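Local coordinates for uncharacterized protein YLR132C (Kluyveromyces marxianus, PDB 6PFQ), which probably acts as a nuclease that trims U6 snRNA, as a Usb1 member of the 2H phosphodiesterase superfamily, at residues L103-F108 / N152-F157. Numbering follows the deposited sequence.
Sequences LVYENF and NLHVSF
The imidazole of His-154 lies over one face of the Tyr-105 phenol in an offset face-to-face stack, with ring centroids 4.2 Å apart and planes inclined by 26°. Overlap is greatest at the CD2-CE2 side of the tyrosine, where Tyr-105 CE2 comes within 3.5 Å of His-154 CG. The two side chains meet over strand 112-119, which lies between strands 102-106 and 154-161 and pairs with both. His-154 belongs to the His-x-Ser motif of the 2H fold, and in a UMP complex of this protein Asn-152, His-154 and Ser-156 contact the nucleotide, which is not bound here. With His-154 CG held between the backbone N and the carbonyl carbon (chi1 64°), the imidazole turns back so that His-154 ND1 donates to Asn-152 O at 2.8 Å, almost in the ring plane and nearly straight at 167°. That bond fixes the ring's rotation and directs His-154 NE2 to a glycerol, probably from the crystallisation liquor, that is also hydrogen-bonded to Ser-156 OG. Replacing His-154 with an alanine would probably strip the phenol face of its stacking partner and deprive Asn-152 O of its ND1 donor. Past the imidazole, Tyr-105 OH reaches Asn-152 CB at 3.5 Å, while a water 2.7 Å from Tyr-105 OH donates to Leu-153 O.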
ATOM      1  N   LEU A 103       2.301 -10.156   4.549  1.00 21.31           N
ATOM      2  CA  LEU A 103       0.857 -10.145   4.419  1.00 20.39           C
ATOM      3  C   LEU A 103       0.514 -10.257   2.938  1.00 20.94           C
ATOM      4  O   LEU A 103       1.317  -9.889   2.086  1.00 20.67           O
ATOM      5  CB  LEU A 103       0.271  -8.861   4.974  1.00 20.94           C
ATOM      6  CG  LEU A 103       0.772  -8.490   6.388  1.00 26.43           C
ATOM      7  CD1 LEU A 103       0.259  -7.119   6.742  1.00 20.02           C
ATOM      8  CD2 LEU A 103       0.234  -9.503   7.386  1.00 24.14           C
ATOM      9  N   VAL A 104      -0.669 -10.787   2.625  1.00 19.51           N
ATOM     10  CA  VAL A 104      -1.134 -10.768   1.234  1.00 20.70           C
ATOM     11  C   VAL A 104      -2.499 -10.109   1.224  1.00 22.99           C
ATOM     12  O   VAL A 104      -3.412 -10.565   1.936  1.00 25.37           O
ATOM     13  CB  VAL A 104      -1.190 -12.157   0.582  1.00 21.85           C
ATOM     14  CG1 VAL A 104      -1.624 -11.986  -0.902  1.00 20.85           C
ATOM     15  CG2 VAL A 104       0.221 -12.861   0.654  1.00 23.12           C
ATOM     16  N   TYR A 105      -2.597  -8.980   0.522  1.00 19.66           N
ATOM     17  CA  TYR A 105      -3.849  -8.224   0.367  1.00 21.47           C
ATOM     18  C   TYR A 105      -4.360  -8.341  -1.062  1.00 22.71           C
ATOM     19  O   TYR A 105      -3.595  -8.171  -1.996  1.00 22.37           O
ATOM     20  CB  TYR A 105      -3.643  -6.741   0.662  1.00 19.34           C
ATOM     21  CG  TYR A 105      -3.456  -6.408   2.140  1.00 20.99           C
ATOM     22  CD1 TYR A 105      -4.533  -6.428   3.012  1.00 23.16           C
ATOM     23  CD2 TYR A 105      -2.196  -6.074   2.648  1.00 18.55           C
ATOM     24  CE1 TYR A 105      -4.381  -6.096   4.375  1.00 25.27           C
ATOM     25  CE2 TYR A 105      -2.036  -5.741   3.999  1.00 22.17           C
ATOM     26  CZ  TYR A 105      -3.116  -5.767   4.845  1.00 22.39           C
ATOM     27  OH  TYR A 105      -2.958  -5.443   6.161  1.00 23.97           O
ATOM     28  N   GLU A 106      -5.671  -8.534  -1.225  1.00 22.71           N
ATOM     29  CA  GLU A 106      -6.293  -8.568  -2.546  1.00 26.15           C
ATOM     30  C   GLU A 106      -6.806  -7.189  -2.939  1.00 27.87           C
ATOM     31  O   GLU A 106      -7.186  -6.380  -2.078  1.00 25.43           O
ATOM     32  CB  GLU A 106      -7.444  -9.552  -2.542  1.00 29.55           C
ATOM     33  CG  GLU A 106      -6.970 -10.941  -2.501  1.00 29.38           C
ATOM     34  CD  GLU A 106      -8.103 -11.910  -2.681  1.00 33.08           C
ATOM     35  OE1 GLU A 106      -9.157 -11.705  -2.049  1.00 35.34           O
ATOM     36  OE2 GLU A 106      -7.932 -12.863  -3.454  1.00 30.53           O
ATOM     37  N   ASN A 107      -6.800  -6.911  -4.245  1.00 22.40           N
ATOM     38  CA  ASN A 107      -7.422  -5.685  -4.732  1.00 24.24           C
ATOM     39  C   ASN A 107      -8.939  -5.883  -4.823  1.00 25.52           C
ATOM     40  O   ASN A 107      -9.472  -6.925  -4.428  1.00 24.83           O
ATOM     41  CB  ASN A 107      -6.813  -5.236  -6.059  1.00 23.29           C
ATOM     42  CG  ASN A 107      -7.072  -6.229  -7.197  1.00 22.42           C
ATOM     43  OD1 ASN A 107      -7.398  -7.376  -6.958  1.00 23.41           O
ATOM     44  ND2 ASN A 107      -6.933  -5.760  -8.444  1.00 25.91           N
ATOM     45  N   PHE A 108      -9.649  -4.893  -5.407  1.00 24.82           N
ATOM     46  CA  PHE A 108     -11.111  -4.823  -5.252  1.00 27.57           C
ATOM     47  C   PHE A 108     -11.842  -5.992  -5.915  1.00 26.55           C
ATOM     48  O   PHE A 108     -12.922  -6.379  -5.458  1.00 31.52           O
ATOM     49  CB  PHE A 108     -11.617  -3.508  -5.841  1.00 26.12           C
ATOM     50  CG  PHE A 108     -11.709  -3.548  -7.342  1.00 28.26           C
ATOM     51  CD1 PHE A 108     -10.555  -3.530  -8.123  1.00 26.65           C
ATOM     52  CD2 PHE A 108     -12.945  -3.623  -7.975  1.00 25.60           C
ATOM     53  CE1 PHE A 108     -10.634  -3.587  -9.524  1.00 26.42           C
ATOM     54  CE2 PHE A 108     -13.032  -3.689  -9.355  1.00 21.27           C
ATOM     55  CZ  PHE A 108     -11.886  -3.659 -10.138  1.00 25.13           C
ATOM     56  N   ASN A 152      -4.807  -1.871   9.100  1.00 26.67           N
ATOM     57  CA  ASN A 152      -4.246  -2.515   7.914  1.00 23.85           C
ATOM     58  C   ASN A 152      -3.257  -1.639   7.158  1.00 24.04           C
ATOM     59  O   ASN A 152      -2.930  -1.966   6.022  1.00 21.80           O
ATOM     60  CB  ASN A 152      -5.337  -3.018   6.947  1.00 21.79           C
ATOM     61  CG  ASN A 152      -6.305  -1.896   6.490  1.00 27.54           C
ATOM     62  OD1 ASN A 152      -5.911  -0.721   6.331  1.00 24.88           O
ATOM     63  ND2 ASN A 152      -7.574  -2.270   6.269  1.00 31.27           N
ATOM     64  N   LEU A 153      -2.710  -0.587   7.773  1.00 22.33           N
ATOM     65  CA  LEU A 153      -1.674   0.186   7.084  1.00 19.79           C
ATOM     66  C   LEU A 153      -0.528  -0.720   6.690  1.00 23.31           C
ATOM     67  O   LEU A 153      -0.057  -1.496   7.516  1.00 20.64           O
ATOM     68  CB  LEU A 153      -1.125   1.304   7.971  1.00 21.83           C
ATOM     69  CG  LEU A 153      -2.141   2.433   8.244  1.00 24.58           C
ATOM     70  CD1 LEU A 153      -1.526   3.369   9.331  1.00 24.76           C
ATOM     71  CD2 LEU A 153      -2.442   3.184   6.927  1.00 25.22           C
ATOM     72  N   HIS A 154      -0.057  -0.598   5.444  1.00 21.38           N
ATOM     73  CA  HIS A 154       0.998  -1.492   4.964  1.00 20.49           C
ATOM     74  C   HIS A 154       1.743  -0.848   3.800  1.00 24.67           C
ATOM     75  O   HIS A 154       1.297   0.141   3.225  1.00 22.79           O
ATOM     76  CB  HIS A 154       0.405  -2.831   4.511  1.00 19.27           C
ATOM     77  CG  HIS A 154      -0.522  -2.701   3.335  1.00 18.05           C
ATOM     78  ND1 HIS A 154      -1.845  -2.312   3.463  1.00 22.51           N
ATOM     79  CD2 HIS A 154      -0.314  -2.916   2.009  1.00 20.36           C
ATOM     80  CE1 HIS A 154      -2.421  -2.314   2.264  1.00 23.16           C
ATOM     81  NE2 HIS A 154      -1.509  -2.655   1.368  1.00 21.06           N
ATOM     82  N   VAL A 155       2.898  -1.435   3.451  1.00 20.19           N
ATOM     83  CA  VAL A 155       3.555  -1.174   2.168  1.00 22.46           C
ATOM     84  C   VAL A 155       3.530  -2.457   1.362  1.00 23.11           C
ATOM     85  O   VAL A 155       3.988  -3.490   1.854  1.00 22.19           O
ATOM     86  CB  VAL A 155       5.014  -0.730   2.353  1.00 20.68           C
ATOM     87  CG1 VAL A 155       5.730  -0.633   0.947  1.00 18.31           C
ATOM     88  CG2 VAL A 155       5.066   0.573   3.182  1.00 23.15           C
ATOM     89  N   SER A 156       3.041  -2.388   0.107  1.00 19.37           N
ATOM     90  CA  SER A 156       3.118  -3.528  -0.789  1.00 20.48           C
ATOM     91  C   SER A 156       4.422  -3.500  -1.581  1.00 22.59           C
ATOM     92  O   SER A 156       4.863  -2.441  -2.063  1.00 23.76           O
ATOM     93  CB  SER A 156       1.934  -3.554  -1.756  1.00 20.79           C
ATOM     94  OG  SER A 156       0.756  -3.886  -1.032  1.00 23.66           O
ATOM     95  N   PHE A 157       5.037  -4.677  -1.717  1.00 22.68           N
ATOM     96  CA  PHE A 157       6.327  -4.794  -2.398  1.00 22.38           C
ATOM     97  C   PHE A 157       6.256  -5.561  -3.712  1.00 22.88           C
ATOM     98  O   PHE A 157       7.130  -5.389  -4.569  1.00 24.28           O
ATOM     99  CB  PHE A 157       7.354  -5.471  -1.477  1.00 21.18           C
ATOM    100  CG  PHE A 157       7.696  -4.630  -0.273  1.00 21.01           C
ATOM    101  CD1 PHE A 157       8.624  -3.610  -0.375  1.00 22.93           C
ATOM    102  CD2 PHE A 157       7.047  -4.840   0.944  1.00 22.19           C
ATOM    103  CE1 PHE A 157       8.947  -2.813   0.727  1.00 25.97           C
ATOM    104  CE2 PHE A 157       7.352  -4.040   2.038  1.00 24.51           C
ATOM    105  CZ  PHE A 157       8.282  -3.010   1.928  1.00 23.00           C
TER
HETATM  106  O   HOH W   1      -1.131  -4.210   7.735  1.00 23.07           O